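PDB 6Z34: CymD from Pseudomonas putida, which forms an outer-membrane channel of the FadL family for the uptake of monoaromatic hydrocarbons, probably by lateral diffusion. Local coordinates for residues I238-K243 with M278-V283; Y304-M309 with Y333-V338. One frame throughout, in Å; residues are numbered along the deposited sequence.

Contact 1: I238-K243 with M278-V283; sequences IVYNFK and MPASLV
Y240 and L282 meet on one face of an antiparallel strand pair in the wall of the FadL-type beta-barrel. Their side chains cross at about a right angle: L282 CD1 comes up to the rim of the phenol ring, near its plane, 3.9 Å from Y240 CD1. The first torsion of Y240 sets CG anti to the backbone N and beside the carbonyl carbon (chi1 -173°). The hydroxyl end of the ring lies by A280, whose CB is 3.7 Å from Y240 CZ. L282 also receives I238 on this face, and here the chains approach obliquely, methyl to methyl, with I238 CD1 3.5 Å from L282 CD1.

The other face carries V239, N241, S281 and V283. V239 and V283 lie side by side and point the same way, V239 CG1 resting 3.7 Å from V283 CB. N241 CB lies 3.3 Å from S281 OG, while the amide of N241 turns from the partner strand and its OD1 is taken by R223 of the preceding strand. V283 also touches A21, consistent with this face looking into the barrel, where FadL proteins hold their N-terminal plug.

Backbone bonds fasten V239 to V283 and N241 to S281 in both directions, and Y240 with L282 forms the non-hydrogen-bonded pair between them. Farther along, K243 sets its CG against A280, with K243 CG 3.4 Å from A280 N and 3.5 Å from A280 CB.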
# COMPACT_ATOMS: atom_id res chain seq x y z
N ILE A 238 5.57 12.51 14.54
CA ILE A 238 4.40 11.67 14.80
C ILE A 238 3.37 11.95 13.71
O ILE A 238 3.09 13.11 13.39
CB ILE A 238 3.80 11.92 16.21
CG1 ILE A 238 2.54 11.10 16.44
CG2 ILE A 238 3.39 13.34 16.41
CD1 ILE A 238 2.80 9.67 16.70
N VAL A 239 2.82 10.88 13.13
CA VAL A 239 1.78 11.04 12.12
C VAL A 239 0.71 9.99 12.32
O VAL A 239 1.01 8.80 12.52
CB VAL A 239 2.34 11.01 10.68
CG1 VAL A 239 3.07 9.71 10.39
CG2 VAL A 239 1.20 11.22 9.67
N TYR A 240 -0.55 10.42 12.27
CA TYR A 240 -1.70 9.53 12.27
C TYR A 240 -2.29 9.45 10.86
O TYR A 240 -2.66 10.47 10.27
CB TYR A 240 -2.75 10.00 13.26
CG TYR A 240 -3.89 9.01 13.42
CD1 TYR A 240 -3.73 7.84 14.16
CD2 TYR A 240 -5.13 9.26 12.84
CE1 TYR A 240 -4.78 6.94 14.31
CE2 TYR A 240 -6.19 8.37 13.00
CZ TYR A 240 -6.01 7.21 13.73
OH TYR A 240 -7.07 6.36 13.86
N ASN A 241 -2.38 8.24 10.34
CA ASN A 241 -2.92 7.98 9.02
C ASN A 241 -4.37 7.53 9.18
O ASN A 241 -4.65 6.60 9.94
CB ASN A 241 -2.07 6.93 8.32
CG ASN A 241 -2.22 6.97 6.83
OD1 ASN A 241 -1.31 7.41 6.13
ND2 ASN A 241 -3.35 6.48 6.32
N PHE A 242 -5.29 8.21 8.50
CA PHE A 242 -6.70 7.95 8.70
C PHE A 242 -7.11 6.64 8.03
O PHE A 242 -6.42 6.13 7.15
CB PHE A 242 -7.55 9.07 8.11
CG PHE A 242 -7.25 10.42 8.67
CD1 PHE A 242 -6.91 10.56 10.00
CD2 PHE A 242 -7.33 11.54 7.88
CE1 PHE A 242 -6.64 11.81 10.52
CE2 PHE A 242 -7.06 12.80 8.40
CZ PHE A 242 -6.72 12.93 9.71
N LYS A 243 -8.25 6.09 8.48
CA LYS A 243 -8.83 4.94 7.80
C LYS A 243 -9.34 5.36 6.43
O LYS A 243 -10.08 6.34 6.30
CB LYS A 243 -9.96 4.33 8.62
CG LYS A 243 -9.61 4.08 10.07
CD LYS A 243 -10.62 3.16 10.72
CE LYS A 243 -10.78 3.50 12.19
NZ LYS A 243 -11.69 2.55 12.87
N MET A 278 -9.46 0.52 4.52
CA MET A 278 -8.07 0.35 4.89
C MET A 278 -7.86 0.92 6.29
O MET A 278 -8.53 1.90 6.67
CB MET A 278 -7.15 1.02 3.88
CG MET A 278 -7.70 0.93 2.49
SD MET A 278 -6.38 1.17 1.31
CE MET A 278 -5.68 -0.46 1.17
N PRO A 279 -7.03 0.30 7.11
CA PRO A 279 -6.95 0.70 8.50
C PRO A 279 -6.11 1.95 8.69
O PRO A 279 -5.17 2.22 7.95
CB PRO A 279 -6.30 -0.51 9.17
CG PRO A 279 -5.44 -1.10 8.09
CD PRO A 279 -6.12 -0.81 6.79
N ALA A 280 -6.51 2.72 9.70
CA ALA A 280 -5.70 3.76 10.31
C ALA A 280 -4.33 3.23 10.69
O ALA A 280 -4.15 2.02 10.83
CB ALA A 280 -6.40 4.30 11.56
N SER A 281 -3.34 4.12 10.83
CA SER A 281 -2.06 3.73 11.41
C SER A 281 -1.44 4.93 12.10
O SER A 281 -1.74 6.08 11.80
CB SER A 281 -1.09 3.15 10.37
OG SER A 281 -0.92 4.04 9.28
N LEU A 282 -0.59 4.63 13.07
CA LEU A 282 0.10 5.63 13.85
C LEU A 282 1.58 5.35 13.71
O LEU A 282 2.03 4.23 13.96
CB LEU A 282 -0.33 5.58 15.31
CG LEU A 282 0.32 6.65 16.21
CD1 LEU A 282 -0.22 8.06 15.89
CD2 LEU A 282 0.11 6.30 17.67
N VAL A 283 2.34 6.37 13.29
CA VAL A 283 3.79 6.27 13.17
C VAL A 283 4.42 7.31 14.08
O VAL A 283 4.12 8.51 13.97
CB VAL A 283 4.26 6.48 11.73
CG1 VAL A 283 5.76 6.30 11.64
CG2 VAL A 283 3.53 5.53 10.79

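Contact 2: Y304-M309 with Y333-V338; sequences YWSDVM and YRDTNV
S306 and D335 form the tight centre of this contact, where one carboxylate oxygen receives the start of a turn. S306 N donates to D335 OD1 over 2.9 Å, at 158° and nearly along the C-O axis of the acceptor. S306 OG lies 2.8 Å from the same D335 OD1 and equally near D307 OD2, so its single proton has two possible acceptors. The second oxygen, D335 OD2, is held by a salt bridge to R302 NE and also lies 3.4 Å from Y304 CD1, the carboxylate almost perpendicular to the tyrosine ring. An alanine in place of D335 would probably leave S306 N without its acceptor and R302 without its charged mate, setting the turn free to shift against 333-338.

W305 continues the close packing. Its first torsion puts CG anti to the carbonyl carbon and beside the backbone N (chi1 -60°), where W305 CG is 3.5 Å from R334 O. The side chains of W305 and T336 lie side by side, pointing the same way. W305 CD1 comes within 3.2 Å of R334 O, and T336 OG1 sits at the edge of the indole, near its plane.

Toward the surface, where Y333 lies, the fit slackens. W305 CB still touches Y333 CB at 3.6 Å, but beyond that the two rings only pass obliquely, their centroids 5.7 Å apart and planes at 34°.

W305 to V308 make a type I turn, closed by V308 N to W305 O. The arrangement is thus a beta-turn anchored on an aspartate, set where the antiparallel barrel strands 294-303 and 336-347 give way to loops.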
# COMPACT_ATOMS: atom_id res chain seq x y z
N TYR A 304 -3.76 -0.50 12.57
CA TYR A 304 -4.92 -0.87 13.38
C TYR A 304 -5.92 -1.69 12.54
O TYR A 304 -7.04 -1.27 12.26
CB TYR A 304 -5.58 0.37 13.97
CG TYR A 304 -4.72 1.11 14.97
CD1 TYR A 304 -4.60 0.67 16.27
CD2 TYR A 304 -4.03 2.27 14.60
CE1 TYR A 304 -3.81 1.35 17.19
CE2 TYR A 304 -3.24 2.95 15.50
CZ TYR A 304 -3.14 2.49 16.80
OH TYR A 304 -2.36 3.16 17.70
N TRP A 305 -5.49 -2.90 12.18
CA TRP A 305 -6.40 -3.85 11.54
C TRP A 305 -7.58 -4.20 12.44
O TRP A 305 -8.69 -4.40 11.94
CB TRP A 305 -5.65 -5.12 11.16
CG TRP A 305 -4.52 -4.93 10.22
CD1 TRP A 305 -3.19 -4.88 10.54
CD2 TRP A 305 -4.59 -4.78 8.80
NE1 TRP A 305 -2.43 -4.71 9.41
CE2 TRP A 305 -3.27 -4.63 8.33
CE3 TRP A 305 -5.65 -4.74 7.89
CZ2 TRP A 305 -2.98 -4.46 6.98
CZ3 TRP A 305 -5.35 -4.57 6.54
CH2 TRP A 305 -4.03 -4.44 6.10
N SER A 306 -7.37 -4.29 13.76
CA SER A 306 -8.43 -4.79 14.63
C SER A 306 -9.65 -3.88 14.60
O SER A 306 -10.78 -4.35 14.83
CB SER A 306 -7.92 -4.95 16.06
OG SER A 306 -7.73 -3.68 16.69
N ASP A 307 -9.46 -2.58 14.32
CA ASP A 307 -10.57 -1.63 14.30
C ASP A 307 -11.20 -1.48 12.92
O ASP A 307 -12.12 -0.67 12.77
CB ASP A 307 -10.11 -0.27 14.82
CG ASP A 307 -9.76 -0.32 16.30
OD1 ASP A 307 -10.35 0.46 17.07
OD2 ASP A 307 -8.90 -1.15 16.68
N VAL A 308 -10.75 -2.24 11.93
CA VAL A 308 -11.54 -2.49 10.74
C VAL A 308 -12.52 -3.61 11.08
O VAL A 308 -12.11 -4.76 11.26
CB VAL A 308 -10.67 -2.88 9.54
CG1 VAL A 308 -11.54 -3.37 8.36
CG2 VAL A 308 -9.81 -1.75 9.13
N MET A 309 -13.81 -3.28 11.18
CA MET A 309 -14.83 -4.31 11.32
C MET A 309 -14.83 -5.18 10.06
O MET A 309 -14.09 -4.90 9.11
CB MET A 309 -16.21 -3.68 11.57
CG MET A 309 -16.34 -2.95 12.92
SD MET A 309 -16.14 -1.15 12.83
CE MET A 309 -16.76 -0.65 14.43
N TYR A 333 -8.43 -9.43 11.27
CA TYR A 333 -6.99 -9.27 11.37
C TYR A 333 -6.67 -8.59 12.69
O TYR A 333 -7.49 -7.87 13.26
CB TYR A 333 -6.41 -8.47 10.20
CG TYR A 333 -6.68 -9.08 8.85
CD1 TYR A 333 -7.97 -9.17 8.35
CD2 TYR A 333 -5.66 -9.61 8.08
CE1 TYR A 333 -8.24 -9.74 7.12
CE2 TYR A 333 -5.91 -10.18 6.84
CZ TYR A 333 -7.21 -10.25 6.37
OH TYR A 333 -7.50 -10.81 5.15
N ARG A 334 -5.47 -8.83 13.18
CA ARG A 334 -5.01 -8.22 14.42
C ARG A 334 -4.09 -7.05 14.08
O ARG A 334 -3.62 -6.90 12.95
CB ARG A 334 -4.29 -9.26 15.30
CG ARG A 334 -5.04 -10.60 15.50
CD ARG A 334 -4.97 -11.52 14.27
NE ARG A 334 -5.73 -12.76 14.43
CZ ARG A 334 -6.96 -12.94 13.95
NH1 ARG A 334 -7.56 -11.96 13.30
NH2 ARG A 334 -7.59 -14.10 14.13
N ASP A 335 -3.85 -6.19 15.07
CA ASP A 335 -2.97 -5.05 14.84
C ASP A 335 -1.58 -5.53 14.45
O ASP A 335 -1.19 -6.67 14.72
CB ASP A 335 -2.90 -4.16 16.09
CG ASP A 335 -4.17 -3.36 16.30
OD1 ASP A 335 -5.14 -3.58 15.54
OD2 ASP A 335 -4.20 -2.52 17.23
N THR A 336 -0.85 -4.67 13.76
CA THR A 336 0.52 -4.94 13.34
C THR A 336 1.42 -3.85 13.91
O THR A 336 1.06 -2.68 13.92
CB THR A 336 0.64 -4.98 11.81
OG1 THR A 336 -0.27 -5.96 11.30
CG2 THR A 336 2.03 -5.38 11.40
N ASN A 337 2.58 -4.27 14.41
CA ASN A 337 3.66 -3.36 14.76
C ASN A 337 4.74 -3.44 13.70
O ASN A 337 5.03 -4.52 13.18
CB ASN A 337 4.29 -3.67 16.12
CG ASN A 337 3.32 -3.51 17.25
OD1 ASN A 337 3.16 -2.42 17.78
ND2 ASN A 337 2.70 -4.59 17.65
N VAL A 338 5.33 -2.30 13.39
CA VAL A 338 6.48 -2.24 12.50
C VAL A 338 7.55 -1.39 13.16
O VAL A 338 7.25 -0.33 13.73
CB VAL A 338 6.11 -1.69 11.11
CG1 VAL A 338 7.34 -1.70 10.22
CG2 VAL A 338 5.00 -2.53 10.49

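From the N terminus, the chain leaves strand 234-259, makes an excursion that includes strand 265-273, and returns as strand 281-289, which contact 1 closes onto 238-243. It then runs through strand 294-303 into the loop 304-309, makes a second excursion through strands 313-318 and 324-328, and comes back at 333-338, closing contact 2. The contacts follow in series, without nesting or crossing, although strands 265-273 and 313-318 of the two excursions pair together. Strands 281-289 and 294-303 link the contacts within the barrel wall. A backbone bond between A280 and Y304, packing of P279 on W305 and a weak bond from K243 NZ to D307 O join them directly.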